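Local atomic coordinates of probable oxidoreductase protein (Rhizobium etli, PDB entry 4FB5), a protein that probably acts as a nucleotide-dependent oxidoreductase of the GFO/IDH/MocA family, its Rossmann domain being of the kind that binds NAD(P). Residues Cys123-Ala128 with Leu150-Ile155; Lys38-Ala43 with Asp344-Glu349. All blocks are in the same frame, centred on the assembly; numbering follows the deposited sequence.

Contact 1: Cys123-Ala128 with Leu150-Ile155; sequences CEKPMA and LGYNYI
Cys123 and Leu150 form a parallel bridge at the ends of strands 120-123 and 148-150, their CA atoms 4.9 Å apart. The polar part of the contact centres on one carbonyl: Gly151 N gives Cys123 O a bent, weak hydrogen bond of 2.9 Å, with 129° at the hydrogen. The same oxygen takes a CA-H...O contact from Leu150 CA, straighter at 147°. Just past the bridge the second strand breaks up, Gly151 being the centre of an inverse gamma turn closed by a weak bond from Tyr152 N to Leu150 O.

The apolar part belongs mainly to Leu150. With CG beside the backbone N (chi1 -69°), its branches reach back toward the other segment. Leu150 CD2 approaches Cys123 CB at 4.1 Å. Its CD1 comes within 3.9 Å of CG of the selenomethionine Met127, whose side chain crosses that of Leu150 at about a right angle. Trimming Leu150 to an alanine would probably open a gap beside Met127 and Cys123, leaving the selenomethionine chain freer to turn. Farther on, Lys125 CB sits over one face of the Tyr152 ring, 4.0 Å from CZ. The rest of that lysine bends away at chi2, carrying NZ to a salt bridge with Asp209.

Lys125 leads into a cis peptide bond before Pro126. The Glu-Lys-Pro sequence after strand 120-123 is a hallmark of this family's Rossmann domains. The bridge pairs the last two strands of the parallel sheet, with 148-150 at its margin. Helix 367-385 packs on Leu150 and Met127 through Phe367, helix 131-143 also meets Met127, and helix 206-221 lies against Tyr152.

Contact 2: Lys38-Ala43 with Asp344-Glu349; sequences KCHALA and DLKIIE
Cys39 and Ala43, one turn apart on helix 35-44, face Lys346 of helix 344-358. Helix 35-44 follows the first strand of the Rossmann fold and a glycine-rich turn (Gly32, Gly34, Gly37) that fits the GxGxxG dinucleotide-binding pattern. The partner helix comes from some 300 residues later in the chain and packs across it: the segment axes approach to 8.6 Å at a crossing angle of -61°, and no hydrogen bond spans the contact.

Lys346 makes the larger part of its helix's contribution, through its side chain and its carbonyl. Its chain kinks at chi2 (68°) and then runs extended, so that successive methylenes meet different partners. CB and CG lie against the sulfur of Cys39, with CB 3.6 Å from SG; the sulfur gets there by standing anti to its own backbone N, chi1 -165°. Farther out, CE passes 4.0 Å from NE2 of His40, the lysine chain and the imidazole crossing at a slant. The ammonium continues beyond the helix pair to a salt bridge with Glu124 and a hydrogen bond to Asn153, while Glu349 OE1, one turn along, adds a long salt bridge of 3.7 Å to NZ.

The His40 ring is held at both nitrogens: ND1 is hydrogen-bonded to Ser99 and NE2 probably to Glu124, which would fix its rotation, and Trp122 meets it. Toward the end of helix 35-44, the small side chain of Ala43 is consistent with the close backbone approach, its CA 4.5 Å from Ile347 CA. The methyl of Ala43 rests on the opposing main chain, its CB 3.7 Å from Lys346 O, and Ile347 CG1 reaches to 4.1 Å from Ala43 CA.

Contacts 1 and 2 lie with their centres about 13 Å apart and meet chiefly through Glu124. Its OE1 is 2.8 Å from His40 NE2, a probable hydrogen bond, and 2.9 Å from Lys346 NZ, a salt bridge, so one carboxylate oxygen ties segment 123-128 to both helices of contact 2. Glu349 approaches the other segment of contact 1, packing against Gly151 and Tyr152. This polar cluster is near the glycine-rich turn before helix 35-44, where family members bind the dinucleotide, and segment 123-128 carries the family's Glu-Lys-Pro sequence; the cluster therefore probably lies close to the cofactor site, as in relatives.

Contact 1: Cys123-Ala128 with Leu150-Ile155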
ATOM      1  N   CYS A 123     -34.723   0.846  10.350  1.00 47.96           N
ATOM      2  CA  CYS A 123     -34.420   2.047  11.075  1.00 48.65           C
ATOM      3  C   CYS A 123     -32.928   2.279  11.049  1.00 48.41           C
ATOM      4  O   CYS A 123     -32.153   1.335  11.202  1.00 49.21           O
ATOM      5  CB  CYS A 123     -34.901   1.897  12.504  1.00 47.82           C
ATOM      6  SG  CYS A 123     -34.776   3.387  13.524  1.00 52.81           S
ATOM      7  N   GLU A 124     -32.533   3.530  10.855  1.00 47.59           N
ATOM      8  CA  GLU A 124     -31.141   3.902  10.930  1.00 47.59           C
ATOM      9  C   GLU A 124     -30.692   3.813  12.352  1.00 48.05           C
ATOM     10  O   GLU A 124     -31.494   3.961  13.273  1.00 47.93           O
ATOM     11  CB  GLU A 124     -30.889   5.307  10.367  1.00 47.35           C
ATOM     12  CG  GLU A 124     -30.773   5.302   8.860  1.00 46.59           C
ATOM     13  CD  GLU A 124     -29.837   4.198   8.362  1.00 50.59           C
ATOM     14  OE1 GLU A 124     -30.236   3.443   7.444  1.00 49.10           O
ATOM     15  OE2 GLU A 124     -28.694   4.082   8.902  1.00 53.97           O
ATOM     16  N   LYS A 125     -29.409   3.540  12.522  1.00 48.88           N
ATOM     17  CA  LYS A 125     -28.812   3.540  13.826  1.00 50.39           C
ATOM     18  C   LYS A 125     -28.846   4.996  14.315  1.00 51.64           C
ATOM     19  O   LYS A 125     -28.894   5.905  13.498  1.00 51.61           O
ATOM     20  CB  LYS A 125     -27.409   2.958  13.714  1.00 50.23           C
ATOM     21  CG  LYS A 125     -26.259   3.913  13.954  1.00 52.38           C
ATOM     22  CD  LYS A 125     -25.818   4.750  12.764  1.00 54.16           C
ATOM     23  CE  LYS A 125     -24.637   5.580  13.213  1.00 53.65           C
ATOM     24  NZ  LYS A 125     -24.776   6.976  12.805  1.00 55.61           N
ATOM     25  N   PRO A 126     -28.918   5.225  15.640  1.00 53.42           N
ATOM     26  CA  PRO A 126     -29.049   4.243  16.684  1.00 54.61           C
ATOM     27  C   PRO A 126     -30.544   4.023  16.937  1.00 55.35           C
ATOM     28  O   PRO A 126     -31.388   4.439  16.114  1.00 55.27           O
ATOM     29  CB  PRO A 126     -28.397   4.950  17.892  1.00 54.53           C
ATOM     30  CG  PRO A 126     -27.815   6.251  17.365  1.00 54.17           C
ATOM     31  CD  PRO A 126     -28.787   6.546  16.264  1.00 53.85           C
HETATM   32  N   MSE A 127     -30.867   3.350  18.036  1.00 55.32           N
HETATM   33  CA  MSE A 127     -32.253   3.176  18.391  1.00 55.48           C
HETATM   34  C   MSE A 127     -32.734   4.413  19.093  1.00 54.89           C
HETATM   35  O   MSE A 127     -33.667   5.047  18.619  1.00 54.89           O
HETATM   36  CB  MSE A 127     -32.446   1.951  19.253  1.00 55.98           C
HETATM   37  CG  MSE A 127     -32.239   0.719  18.464  1.00 59.32           C
HETATM   38 SE   MSE A 127     -32.160  -0.839  19.573  1.00 66.20          SE
HETATM   39  CE  MSE A 127     -34.041  -1.254  19.422  1.00 66.32           C
ATOM     40  N   ALA A 128     -32.088   4.765  20.207  1.00 54.04           N
ATOM     41  CA  ALA A 128     -32.426   5.991  20.949  1.00 53.52           C
ATOM     42  C   ALA A 128     -31.213   6.401  21.776  1.00 53.30           C
ATOM     43  O   ALA A 128     -30.342   5.578  22.023  1.00 53.06           O
ATOM     44  CB  ALA A 128     -33.635   5.767  21.840  1.00 53.36           C
ATOM     45  N   LEU A 150     -31.990  -2.727  11.991  1.00 47.47           N
ATOM     46  CA  LEU A 150     -31.206  -1.521  12.043  1.00 46.27           C
ATOM     47  C   LEU A 150     -30.216  -1.478  10.903  1.00 46.12           C
ATOM     48  O   LEU A 150     -29.843  -2.523  10.375  1.00 47.06           O
ATOM     49  CB  LEU A 150     -30.491  -1.459  13.359  1.00 45.82           C
ATOM     50  CG  LEU A 150     -31.494  -1.229  14.454  1.00 43.73           C
ATOM     51  CD1 LEU A 150     -30.958  -1.730  15.742  1.00 42.29           C
ATOM     52  CD2 LEU A 150     -31.787   0.232  14.506  1.00 42.50           C
ATOM     53  N   GLY A 151     -29.801  -0.268  10.527  1.00 45.36           N
ATOM     54  CA  GLY A 151     -28.898  -0.059   9.407  1.00 43.82           C
ATOM     55  C   GLY A 151     -27.460  -0.103   9.867  1.00 43.69           C
ATOM     56  O   GLY A 151     -26.746   0.921   9.912  1.00 44.06           O
ATOM     57  N   TYR A 152     -27.024  -1.297  10.225  1.00 42.03           N
ATOM     58  CA  TYR A 152     -25.631  -1.514  10.473  1.00 40.34           C
ATOM     59  C   TYR A 152     -25.076  -2.127   9.194  1.00 39.65           C
ATOM     60  O   TYR A 152     -24.831  -3.332   9.152  1.00 40.37           O
ATOM     61  CB  TYR A 152     -25.431  -2.441  11.682  1.00 39.53           C
ATOM     62  CG  TYR A 152     -25.657  -1.758  13.003  1.00 39.65           C
ATOM     63  CD1 TYR A 152     -24.775  -0.786  13.455  1.00 39.21           C
ATOM     64  CD2 TYR A 152     -26.765  -2.075  13.814  1.00 38.68           C
ATOM     65  CE1 TYR A 152     -24.984  -0.140  14.680  1.00 38.57           C
ATOM     66  CE2 TYR A 152     -26.992  -1.423  15.020  1.00 36.37           C
ATOM     67  CZ  TYR A 152     -26.085  -0.453  15.447  1.00 38.39           C
ATOM     68  OH  TYR A 152     -26.242   0.208  16.646  1.00 39.76           O
ATOM     69  N   ASN A 153     -24.861  -1.317   8.161  1.00 38.52           N
ATOM     70  CA  ASN A 153     -24.557  -1.867   6.824  1.00 38.25           C
ATOM     71  C   ASN A 153     -23.163  -2.451   6.610  1.00 37.21           C
ATOM     72  O   ASN A 153     -22.994  -3.339   5.807  1.00 36.54           O
ATOM     73  CB  ASN A 153     -24.827  -0.833   5.758  1.00 38.75           C
ATOM     74  CG  ASN A 153     -24.376   0.516   6.177  1.00 41.93           C
ATOM     75  OD1 ASN A 153     -25.205   1.369   6.491  1.00 49.44           O
ATOM     76  ND2 ASN A 153     -23.063   0.711   6.282  1.00 41.88           N
ATOM     77  N   TYR A 154     -22.164  -1.953   7.320  1.00 36.87           N
ATOM     78  CA  TYR A 154     -20.816  -2.490   7.176  1.00 36.72           C
ATOM     79  C   TYR A 154     -20.788  -4.024   7.212  1.00 37.49           C
ATOM     80  O   TYR A 154     -20.121  -4.639   6.368  1.00 37.34           O
ATOM     81  CB  TYR A 154     -19.877  -1.833   8.183  1.00 35.25           C
ATOM     82  CG  TYR A 154     -19.789  -0.385   7.851  1.00 34.17           C
ATOM     83  CD1 TYR A 154     -19.274   0.029   6.621  1.00 35.11           C
ATOM     84  CD2 TYR A 154     -20.241   0.571   8.707  1.00 33.49           C
ATOM     85  CE1 TYR A 154     -19.198   1.336   6.288  1.00 33.91           C
ATOM     86  CE2 TYR A 154     -20.184   1.910   8.368  1.00 33.54           C
ATOM     87  CZ  TYR A 154     -19.657   2.282   7.161  1.00 33.85           C
ATOM     88  OH  TYR A 154     -19.589   3.616   6.815  1.00 35.53           O
ATOM     89  N   ILE A 155     -21.541  -4.595   8.163  1.00 38.14           N
ATOM     90  CA  ILE A 155     -21.880  -6.042   8.285  1.00 39.23           C
ATOM     91  C   ILE A 155     -22.173  -6.764   6.985  1.00 38.76           C
ATOM     92  O   ILE A 155     -21.880  -7.939   6.873  1.00 40.03           O
ATOM     93  CB  ILE A 155     -23.143  -6.241   9.180  1.00 39.82           C
ATOM     94  CG1 ILE A 155     -22.891  -5.796  10.602  1.00 43.48           C
ATOM     95  CG2 ILE A 155     -23.570  -7.635   9.282  1.00 41.29           C
ATOM     96  CD1 ILE A 155     -21.436  -5.896  11.043  1.00 47.77           C
TER

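Contact 2: Lys38-Ala43 with Asp344-Glu349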
ATOM      1  N   LYS A  38     -32.137   8.895   0.814  1.00 50.23           N
ATOM      2  CA  LYS A  38     -31.744   8.634  -0.570  1.00 48.64           C
ATOM      3  C   LYS A  38     -31.209   7.222  -0.755  1.00 47.97           C
ATOM      4  O   LYS A  38     -31.522   6.548  -1.706  1.00 47.90           O
ATOM      5  CB  LYS A  38     -30.686   9.635  -1.018  1.00 47.99           C
ATOM      6  CG  LYS A  38     -30.399   9.541  -2.494  1.00 46.95           C
ATOM      7  CD  LYS A  38     -29.815  10.817  -3.022  1.00 43.51           C
ATOM      8  CE  LYS A  38     -29.137  10.522  -4.323  1.00 39.67           C
ATOM      9  NZ  LYS A  38     -28.695  11.776  -4.921  1.00 36.02           N
ATOM     10  N   CYS A  39     -30.406   6.788   0.185  1.00 47.20           N
ATOM     11  CA  CYS A  39     -29.799   5.506   0.124  1.00 47.20           C
ATOM     12  C   CYS A  39     -30.799   4.348   0.345  1.00 45.39           C
ATOM     13  O   CYS A  39     -30.797   3.389  -0.428  1.00 44.85           O
ATOM     14  CB  CYS A  39     -28.653   5.482   1.125  1.00 48.00           C
ATOM     15  SG  CYS A  39     -27.529   4.112   0.885  1.00 55.61           S
ATOM     16  N   HIS A  40     -31.666   4.417   1.354  1.00 44.11           N
ATOM     17  CA  HIS A  40     -32.785   3.455   1.383  1.00 43.33           C
ATOM     18  C   HIS A  40     -33.477   3.503   0.033  1.00 42.88           C
ATOM     19  O   HIS A  40     -33.674   2.488  -0.599  1.00 43.19           O
ATOM     20  CB  HIS A  40     -33.843   3.792   2.432  1.00 43.50           C
ATOM     21  CG  HIS A  40     -33.459   3.455   3.840  1.00 43.95           C
ATOM     22  ND1 HIS A  40     -34.299   2.771   4.692  1.00 43.00           N
ATOM     23  CD2 HIS A  40     -32.337   3.713   4.552  1.00 45.03           C
ATOM     24  CE1 HIS A  40     -33.706   2.604   5.859  1.00 42.48           C
ATOM     25  NE2 HIS A  40     -32.519   3.178   5.807  1.00 44.72           N
ATOM     26  N   ALA A  41     -33.829   4.691  -0.444  1.00 42.45           N
ATOM     27  CA  ALA A  41     -34.646   4.732  -1.650  1.00 42.68           C
ATOM     28  C   ALA A  41     -33.969   4.003  -2.823  1.00 42.80           C
ATOM     29  O   ALA A  41     -34.609   3.280  -3.573  1.00 42.99           O
ATOM     30  CB  ALA A  41     -35.022   6.183  -2.009  1.00 42.37           C
ATOM     31  N   LEU A  42     -32.661   4.182  -2.953  1.00 42.63           N
ATOM     32  CA  LEU A  42     -31.933   3.572  -4.014  1.00 42.36           C
ATOM     33  C   LEU A  42     -31.894   2.076  -3.796  1.00 42.55           C
ATOM     34  O   LEU A  42     -31.909   1.282  -4.751  1.00 42.31           O
ATOM     35  CB  LEU A  42     -30.521   4.113  -4.019  1.00 42.61           C
ATOM     36  CG  LEU A  42     -30.282   5.468  -4.679  1.00 41.69           C
ATOM     37  CD1 LEU A  42     -28.814   5.841  -4.491  1.00 40.18           C
ATOM     38  CD2 LEU A  42     -30.657   5.440  -6.129  1.00 38.52           C
ATOM     39  N   ALA A  43     -31.832   1.695  -2.535  1.00 42.34           N
ATOM     40  CA  ALA A  43     -31.807   0.296  -2.209  1.00 43.22           C
ATOM     41  C   ALA A  43     -33.133  -0.370  -2.613  1.00 44.06           C
ATOM     42  O   ALA A  43     -33.137  -1.360  -3.390  1.00 43.77           O
ATOM     43  CB  ALA A  43     -31.483   0.081  -0.706  1.00 42.62           C
ATOM     44  N   ASP A 344     -23.923  -0.058  -2.494  1.00 40.77           N
ATOM     45  CA  ASP A 344     -24.139  -1.466  -2.710  1.00 41.32           C
ATOM     46  C   ASP A 344     -24.432  -2.209  -1.382  1.00 41.40           C
ATOM     47  O   ASP A 344     -25.223  -3.171  -1.343  1.00 42.13           O
ATOM     48  CB  ASP A 344     -23.007  -2.060  -3.554  1.00 41.93           C
ATOM     49  CG  ASP A 344     -22.973  -1.466  -5.018  1.00 46.25           C
ATOM     50  OD1 ASP A 344     -24.075  -1.179  -5.576  1.00 48.01           O
ATOM     51  OD2 ASP A 344     -21.856  -1.289  -5.611  1.00 46.43           O
ATOM     52  N   LEU A 345     -23.861  -1.729  -0.284  1.00 40.55           N
ATOM     53  CA  LEU A 345     -24.080  -2.361   1.005  1.00 40.12           C
ATOM     54  C   LEU A 345     -25.486  -2.162   1.545  1.00 40.52           C
ATOM     55  O   LEU A 345     -25.936  -2.926   2.385  1.00 40.60           O
ATOM     56  CB  LEU A 345     -23.121  -1.800   2.036  1.00 39.64           C
ATOM     57  CG  LEU A 345     -21.635  -1.816   1.727  1.00 39.57           C
ATOM     58  CD1 LEU A 345     -20.966  -0.969   2.759  1.00 38.02           C
ATOM     59  CD2 LEU A 345     -21.094  -3.220   1.757  1.00 36.82           C
ATOM     60  N   LYS A 346     -26.164  -1.110   1.105  1.00 40.84           N
ATOM     61  CA  LYS A 346     -27.511  -0.880   1.557  1.00 41.33           C
ATOM     62  C   LYS A 346     -28.478  -1.800   0.819  1.00 41.65           C
ATOM     63  O   LYS A 346     -29.474  -2.220   1.402  1.00 42.31           O
ATOM     64  CB  LYS A 346     -27.938   0.575   1.396  1.00 41.45           C
ATOM     65  CG  LYS A 346     -28.838   1.082   2.550  1.00 42.58           C
ATOM     66  CD  LYS A 346     -28.056   1.179   3.863  1.00 45.05           C
ATOM     67  CE  LYS A 346     -28.924   1.484   5.080  1.00 46.56           C
ATOM     68  NZ  LYS A 346     -28.082   1.999   6.238  1.00 48.37           N
ATOM     69  N   ILE A 347     -28.172  -2.126  -0.434  1.00 41.50           N
ATOM     70  CA  ILE A 347     -28.987  -3.025  -1.249  1.00 41.53           C
ATOM     71  C   ILE A 347     -28.995  -4.436  -0.638  1.00 42.49           C
ATOM     72  O   ILE A 347     -30.041  -5.072  -0.505  1.00 42.89           O
ATOM     73  CB  ILE A 347     -28.430  -3.110  -2.687  1.00 41.27           C
ATOM     74  CG1 ILE A 347     -28.525  -1.768  -3.404  1.00 39.73           C
ATOM     75  CG2 ILE A 347     -29.118  -4.209  -3.467  1.00 40.35           C
ATOM     76  CD1 ILE A 347     -27.859  -1.747  -4.787  1.00 38.77           C
ATOM     77  N   ILE A 348     -27.816  -4.920  -0.255  1.00 43.20           N
ATOM     78  CA  ILE A 348     -27.679  -6.213   0.403  1.00 42.85           C
ATOM     79  C   ILE A 348     -28.456  -6.195   1.723  1.00 44.18           C
ATOM     80  O   ILE A 348     -29.237  -7.095   2.005  1.00 44.80           O
ATOM     81  CB  ILE A 348     -26.208  -6.497   0.631  1.00 42.13           C
ATOM     82  CG1 ILE A 348     -25.529  -6.759  -0.711  1.00 40.33           C
ATOM     83  CG2 ILE A 348     -26.005  -7.641   1.584  1.00 42.47           C
ATOM     84  CD1 ILE A 348     -24.018  -6.557  -0.712  1.00 33.16           C
ATOM     85  N   GLU A 349     -28.269  -5.164   2.537  1.00 45.35           N
ATOM     86  CA  GLU A 349     -29.049  -5.050   3.780  1.00 46.56           C
ATOM     87  C   GLU A 349     -30.574  -5.056   3.510  1.00 47.16           C
ATOM     88  O   GLU A 349     -31.320  -5.702   4.206  1.00 47.05           O
ATOM     89  CB  GLU A 349     -28.647  -3.793   4.537  1.00 46.48           C
ATOM     90  CG  GLU A 349     -29.368  -3.611   5.846  1.00 48.04           C
ATOM     91  CD  GLU A 349     -28.819  -2.450   6.653  1.00 52.94           C
ATOM     92  OE1 GLU A 349     -29.452  -1.371   6.568  1.00 52.29           O
ATOM     93  OE2 GLU A 349     -27.764  -2.619   7.349  1.00 55.22           O
TER